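Local coordinates for molybdate-binding protein MolA (Haemophilus influenzae, PDB 3PSH), which binds molybdate and tungstate, but not sulfate or phosphate, in the periplasm and serves the low-affinity molybdate importer MolBCA as its solute-binding protein, at residues D6-R10 / V119-G123; E132-Y136 / S198-L204. All coordinates share one frame; numbering follows the deposited sequence.

Contact 1 of 2, residues D6-R10 / V119-G123; sequences DQLDR and VGEKG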
loop_
_atom_site.group_PDB
_atom_site.type_symbol
_atom_site.label_atom_id
_atom_site.label_comp_id
_atom_site.label_asym_id
_atom_site.label_seq_id
_atom_site.Cartn_x
_atom_site.Cartn_y
_atom_site.Cartn_z
ATOM N N ASP A 6 -13.952 9.424 9.935
ATOM C CA ASP A 6 -13.195 8.492 9.012
ATOM C C ASP A 6 -12.710 9.288 7.765
ATOM O O ASP A 6 -12.982 10.483 7.594
ATOM C CB ASP A 6 -14.050 7.251 8.672
ATOM C CG ASP A 6 -15.064 7.468 7.561
ATOM O OD1 ASP A 6 -15.163 8.575 6.919
ATOM O OD2 ASP A 6 -15.782 6.480 7.274
ATOM N N GLN A 7 -12.045 8.544 6.880
ATOM C CA GLN A 7 -11.385 9.180 5.734
ATOM C C GLN A 7 -12.334 9.494 4.523
ATOM O O GLN A 7 -11.912 9.921 3.385
ATOM C CB GLN A 7 -10.108 8.397 5.416
ATOM C CG GLN A 7 -9.115 8.529 6.557
ATOM C CD GLN A 7 -7.707 8.078 6.136
ATOM O OE1 GLN A 7 -7.543 6.949 5.769
ATOM N NE2 GLN A 7 -6.701 8.867 6.430
ATOM N N LEU A 8 -13.645 9.255 4.708
ATOM C CA LEU A 8 -14.637 9.802 3.822
ATOM C C LEU A 8 -15.319 11.006 4.553
ATOM O O LEU A 8 -16.453 11.483 4.106
ATOM C CB LEU A 8 -15.603 8.663 3.425
ATOM C CG LEU A 8 -15.176 7.497 2.475
ATOM C CD1 LEU A 8 -16.326 6.614 2.184
ATOM C CD2 LEU A 8 -14.659 8.106 1.224
ATOM N N ASP A 9 -14.703 11.460 5.664
ATOM C CA ASP A 9 -15.262 12.607 6.491
ATOM C C ASP A 9 -16.667 12.272 7.087
ATOM O O ASP A 9 -17.504 13.162 7.387
ATOM C CB ASP A 9 -15.300 13.875 5.632
ATOM C CG ASP A 9 -13.844 14.406 5.243
ATOM O OD1 ASP A 9 -12.817 14.000 5.824
ATOM O OD2 ASP A 9 -13.835 15.247 4.304
ATOM N N ARG A 10 -16.854 10.969 7.284
ATOM C CA ARG A 10 -18.054 10.483 7.970
ATOM C C ARG A 10 -17.831 10.459 9.454
ATOM O O ARG A 10 -16.805 9.951 9.944
ATOM C CB ARG A 10 -18.393 9.086 7.485
ATOM C CG ARG A 10 -18.725 9.072 5.990
ATOM C CD ARG A 10 -18.681 7.616 5.451
ATOM N NE ARG A 10 -19.799 6.801 6.001
ATOM C CZ ARG A 10 -19.661 5.843 6.933
ATOM N NH1 ARG A 10 -18.500 5.600 7.521
ATOM N NH2 ARG A 10 -20.785 5.197 7.310
ATOM N N VAL A 119 -11.518 16.892 -0.910
ATOM C CA VAL A 119 -12.769 16.244 -0.477
ATOM C C VAL A 119 -13.643 15.565 -1.501
ATOM O O VAL A 119 -14.170 14.469 -1.220
ATOM C CB VAL A 119 -13.687 17.220 0.279
ATOM C CG1 VAL A 119 -13.676 16.954 1.765
ATOM C CG2 VAL A 119 -13.382 18.732 -0.093
ATOM N N GLY A 120 -13.837 16.185 -2.689
ATOM C CA GLY A 120 -14.659 15.537 -3.719
ATOM C C GLY A 120 -14.114 14.245 -4.290
ATOM O O GLY A 120 -14.855 13.465 -4.862
ATOM N N GLU A 121 -12.804 14.021 -4.078
ATOM C CA GLU A 121 -12.033 12.863 -4.597
ATOM C C GLU A 121 -11.883 11.732 -3.602
ATOM O O GLU A 121 -11.406 10.667 -3.980
ATOM C CB GLU A 121 -10.617 13.364 -5.030
ATOM C CG GLU A 121 -10.788 14.400 -6.142
ATOM C CD GLU A 121 -11.274 13.722 -7.431
ATOM O OE1 GLU A 121 -10.573 12.847 -7.994
ATOM O OE2 GLU A 121 -12.408 14.050 -7.920
ATOM N N LYS A 122 -12.282 11.980 -2.359
ATOM C CA LYS A 122 -12.013 11.061 -1.244
ATOM C C LYS A 122 -12.608 9.650 -1.526
ATOM O O LYS A 122 -12.007 8.617 -1.119
ATOM C CB LYS A 122 -12.490 11.728 0.084
ATOM C CG LYS A 122 -11.315 12.323 0.972
ATOM C CD LYS A 122 -11.885 13.045 2.232
ATOM C CE LYS A 122 -10.931 14.109 2.751
ATOM N NZ LYS A 122 -10.359 13.833 4.114
ATOM N N GLY A 123 -13.748 9.577 -2.225
ATOM C CA GLY A 123 -14.420 8.329 -2.527
ATOM C C GLY A 123 -14.081 7.632 -3.825
ATOM O O GLY A 123 -14.630 6.605 -4.133
#
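Lys122 runs its chain past the carbonyl O of Gln7, and with Leu8 this makes the closely packed part of the contact. Its CD lies 3.3 Å from O of Gln7, with CG nearly as close. Beyond CD the chain bends at its last torsion (chi4 -115°) and brings NZ to the carboxylate of Asp9. NZ gives a hydrogen bond to OD1 of Asp9 at 3.0 Å, part of a salt bridge, arriving on the syn side and 29° out of the carboxylate plane. CD2 of Leu8 sits 3.6 Å from O of Lys122 and also lies against CA of Gly123. That carbonyl is in turn held by the side chain of Asn92.

The loop that presents Leu8 and Asp9 joins strands 2-5 and 11-14 through a type I beta turn, Asp6 to Asp9, combined with an Asx turn. OD1 of Asp6 accepts from N of Leu8 at 2.8 Å and from N of Arg10, the two donors reaching it from opposite faces of the carboxylate. OD2 lies in the guanidinium plane of Arg10, whose NH1 comes to it from above the carboxylate plane in a salt bridge. Gln7 is buried; its OE1 accepts from N of Leu114 and Ser113, and NE2 gives to O of Gly139 and OE1 of Gln142.

Toward solvent the contact ends in an exposed margin of Asp9 and Val119, where a single methyl, CG1 of Val119, comes within 3.1 Å of OD2 of Asp9, the two side chains crossing at about a right angle.

Contact 2 of 2, residues E132-Y136 / S198-L204; sequences EDKAY and SGKYTGL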
loop_
_atom_site.group_PDB
_atom_site.type_symbol
_atom_site.label_atom_id
_atom_site.label_comp_id
_atom_site.label_asym_id
_atom_site.label_seq_id
_atom_site.Cartn_x
_atom_site.Cartn_y
_atom_site.Cartn_z
ATOM N N GLU A 132 -0.334 15.387 -4.419
ATOM C CA GLU A 132 -0.384 13.952 -4.022
ATOM C C GLU A 132 0.653 13.575 -2.947
ATOM O O GLU A 132 0.368 12.801 -2.011
ATOM C CB GLU A 132 -0.355 13.097 -5.288
ATOM C CG GLU A 132 1.060 13.166 -6.026
ATOM C CD GLU A 132 1.279 12.086 -7.074
ATOM O OE1 GLU A 132 0.328 11.402 -7.480
ATOM O OE2 GLU A 132 2.523 11.944 -7.420
ATOM N N ASP A 133 1.819 14.249 -2.989
ATOM C CA ASP A 133 2.774 14.005 -1.954
ATOM C C ASP A 133 2.246 14.347 -0.514
ATOM O O ASP A 133 2.332 13.511 0.423
ATOM C CB ASP A 133 4.139 14.695 -2.321
ATOM C CG ASP A 133 5.317 14.227 -1.421
ATOM O OD1 ASP A 133 5.489 12.965 -1.135
ATOM O OD2 ASP A 133 6.131 15.054 -1.006
ATOM N N LYS A 134 1.629 15.522 -0.413
ATOM C CA LYS A 134 1.088 15.971 0.847
ATOM C C LYS A 134 -0.150 15.051 1.247
ATOM O O LYS A 134 -0.284 14.643 2.389
ATOM C CB LYS A 134 0.625 17.471 0.748
ATOM C CG LYS A 134 0.069 17.953 2.139
ATOM C CD LYS A 134 -0.175 19.531 1.968
ATOM C CE LYS A 134 -0.998 20.169 3.051
ATOM N NZ LYS A 134 -0.378 19.802 4.313
ATOM N N ALA A 135 -0.969 14.775 0.294
ATOM C CA ALA A 135 -2.199 14.064 0.525
ATOM C C ALA A 135 -1.841 12.692 1.041
ATOM O O ALA A 135 -2.503 12.200 1.967
ATOM C CB ALA A 135 -3.006 13.966 -0.794
ATOM N N TYR A 136 -0.905 12.011 0.377
ATOM C CA TYR A 136 -0.498 10.674 0.885
ATOM C C TYR A 136 0.333 10.673 2.171
ATOM O O TYR A 136 0.242 9.770 3.074
ATOM C CB TYR A 136 0.169 9.780 -0.225
ATOM C CG TYR A 136 -0.879 9.344 -1.292
ATOM C CD1 TYR A 136 -1.955 8.494 -0.877
ATOM C CD2 TYR A 136 -0.785 9.692 -2.674
ATOM C CE1 TYR A 136 -2.904 8.048 -1.846
ATOM C CE2 TYR A 136 -1.736 9.223 -3.614
ATOM C CZ TYR A 136 -2.768 8.391 -3.161
ATOM O OH TYR A 136 -3.727 7.981 -4.028
ATOM N N SER A 198 -1.055 8.431 -12.664
ATOM C CA SER A 198 -1.121 9.536 -11.711
ATOM C C SER A 198 -2.093 9.253 -10.512
ATOM O O SER A 198 -2.974 8.348 -10.618
ATOM C CB SER A 198 -1.526 10.901 -12.378
ATOM O OG SER A 198 -2.878 10.704 -12.895
ATOM N N GLY A 199 -1.906 10.024 -9.442
ATOM C CA GLY A 199 -2.751 9.996 -8.220
ATOM C C GLY A 199 -2.490 8.797 -7.357
ATOM O O GLY A 199 -3.377 8.370 -6.546
ATOM N N LYS A 200 -1.288 8.160 -7.534
ATOM C CA LYS A 200 -1.071 6.947 -6.748
ATOM C C LYS A 200 0.272 7.026 -6.007
ATOM O O LYS A 200 1.245 7.586 -6.561
ATOM C CB LYS A 200 -1.037 5.759 -7.734
ATOM C CG LYS A 200 -2.375 5.459 -8.402
ATOM C CD LYS A 200 -3.381 4.816 -7.378
ATOM C CE LYS A 200 -4.795 5.154 -7.750
ATOM N NZ LYS A 200 -5.679 4.526 -6.627
ATOM N N TYR A 201 0.408 6.283 -4.918
ATOM C CA TYR A 201 1.712 6.217 -4.143
ATOM C C TYR A 201 2.947 5.677 -5.003
ATOM O O TYR A 201 4.108 6.100 -4.830
ATOM C CB TYR A 201 1.582 5.400 -2.833
ATOM C CG TYR A 201 2.924 5.265 -2.155
ATOM C CD1 TYR A 201 3.589 6.405 -1.671
ATOM C CD2 TYR A 201 3.561 3.993 -2.144
ATOM C CE1 TYR A 201 4.891 6.285 -1.169
ATOM C CE2 TYR A 201 4.811 3.818 -1.658
ATOM C CZ TYR A 201 5.475 4.957 -1.131
ATOM O OH TYR A 201 6.759 4.899 -0.670
ATOM N N THR A 202 2.619 4.767 -5.931
ATOM C CA THR A 202 3.637 4.195 -6.862
ATOM C C THR A 202 4.610 5.307 -7.351
ATOM O O THR A 202 5.852 5.200 -7.159
ATOM C CB THR A 202 2.949 3.510 -8.041
ATOM O OG1 THR A 202 1.914 2.579 -7.572
ATOM C CG2 THR A 202 3.998 2.756 -8.886
ATOM N N GLY A 203 4.060 6.378 -7.948
ATOM C CA GLY A 203 4.963 7.404 -8.597
ATOM C C GLY A 203 5.717 8.181 -7.499
ATOM O O GLY A 203 6.780 8.746 -7.751
ATOM N N LEU A 204 5.132 8.308 -6.275
ATOM C CA LEU A 204 5.759 9.005 -5.142
ATOM C C LEU A 204 6.939 8.211 -4.661
ATOM O O LEU A 204 8.014 8.748 -4.354
ATOM C CB LEU A 204 4.793 9.263 -3.968
ATOM C CG LEU A 204 3.823 10.457 -4.336
ATOM C CD1 LEU A 204 2.658 10.394 -3.441
ATOM C CD2 LEU A 204 4.569 11.742 -4.075
HETATM O O HOH W 1 1.085 9.212 -8.742
HETATM O O HOH W 2 -0.770 12.922 -9.440
HETATM O O HOH W 3 -4.646 5.545 -3.970
#
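Tyr136 gives a hydrogen bond from OH to the carbonyl O of Gly199 at 2.6 Å; the acceptor lies at the ring's edge, while the hydroxyl is tilted 34° from the carbonyl plane. A weaker bond, bent to 127°, runs from N of Gly199 to OE1 of Glu132 at 3.3 Å.

Three waters add further links. One donates to OE1 of Glu132 at 2.6 Å and accepts from N of Lys200; a second links the same OE1, weakly, to N of Gly199. A third donates to OH of Tyr136 and accepts from NZ of Lys200, which is also bound to O of Leu125. Glu132 brings its carboxylate to this loop with CG between the backbone N and the carbonyl carbon (chi1 69°) and the rest of the chain extended.

Van der Waals packing centres on Leu204. Its CD1 makes an apolar contact with CD2 of Tyr136 at 3.6 Å, the side chains crossing at about a right angle, and is equally near O of Glu132. CD2 rests on Asp133, 3.3 Å from OD1, an oxygen bonded to His208 further along helix 201-208. The Glu132 and Leu204 side chains run past each other in opposite directions, CG of Leu204 lying near OE2.

Lys200 lies close to the molybdate ligands Tyr196 and Gly279, and Tyr201 packs on helix 283-297. The start of helix 132-151, the long helix linking the two lobes in this class of binding protein, is thus tied to the loop after strand 194-196, beside a site that takes residues from both lobes.

Contact 1 (6-10 with 119-123) is a surface contact between two loops; contact 2 (132-136 with 198-204) is buried and brings together two helix beginnings and a loop. They share no element, but the 119-123 loop leads on to helix 132-151, and their nearest atoms are about 7 Å apart. Chemistry follows place: the surface contact consists of a salt bridge and a few methyl contacts; inside, a tyrosine hydroxyl, a carboxylate and bound waters meet backbone groups around a leucine. Contact 1 belongs to the side of the first parallel sheet, whereas contact 2 joins the linking helix to the lobe of the second. The molybdate site lies between the lobes, much nearer to contact 2.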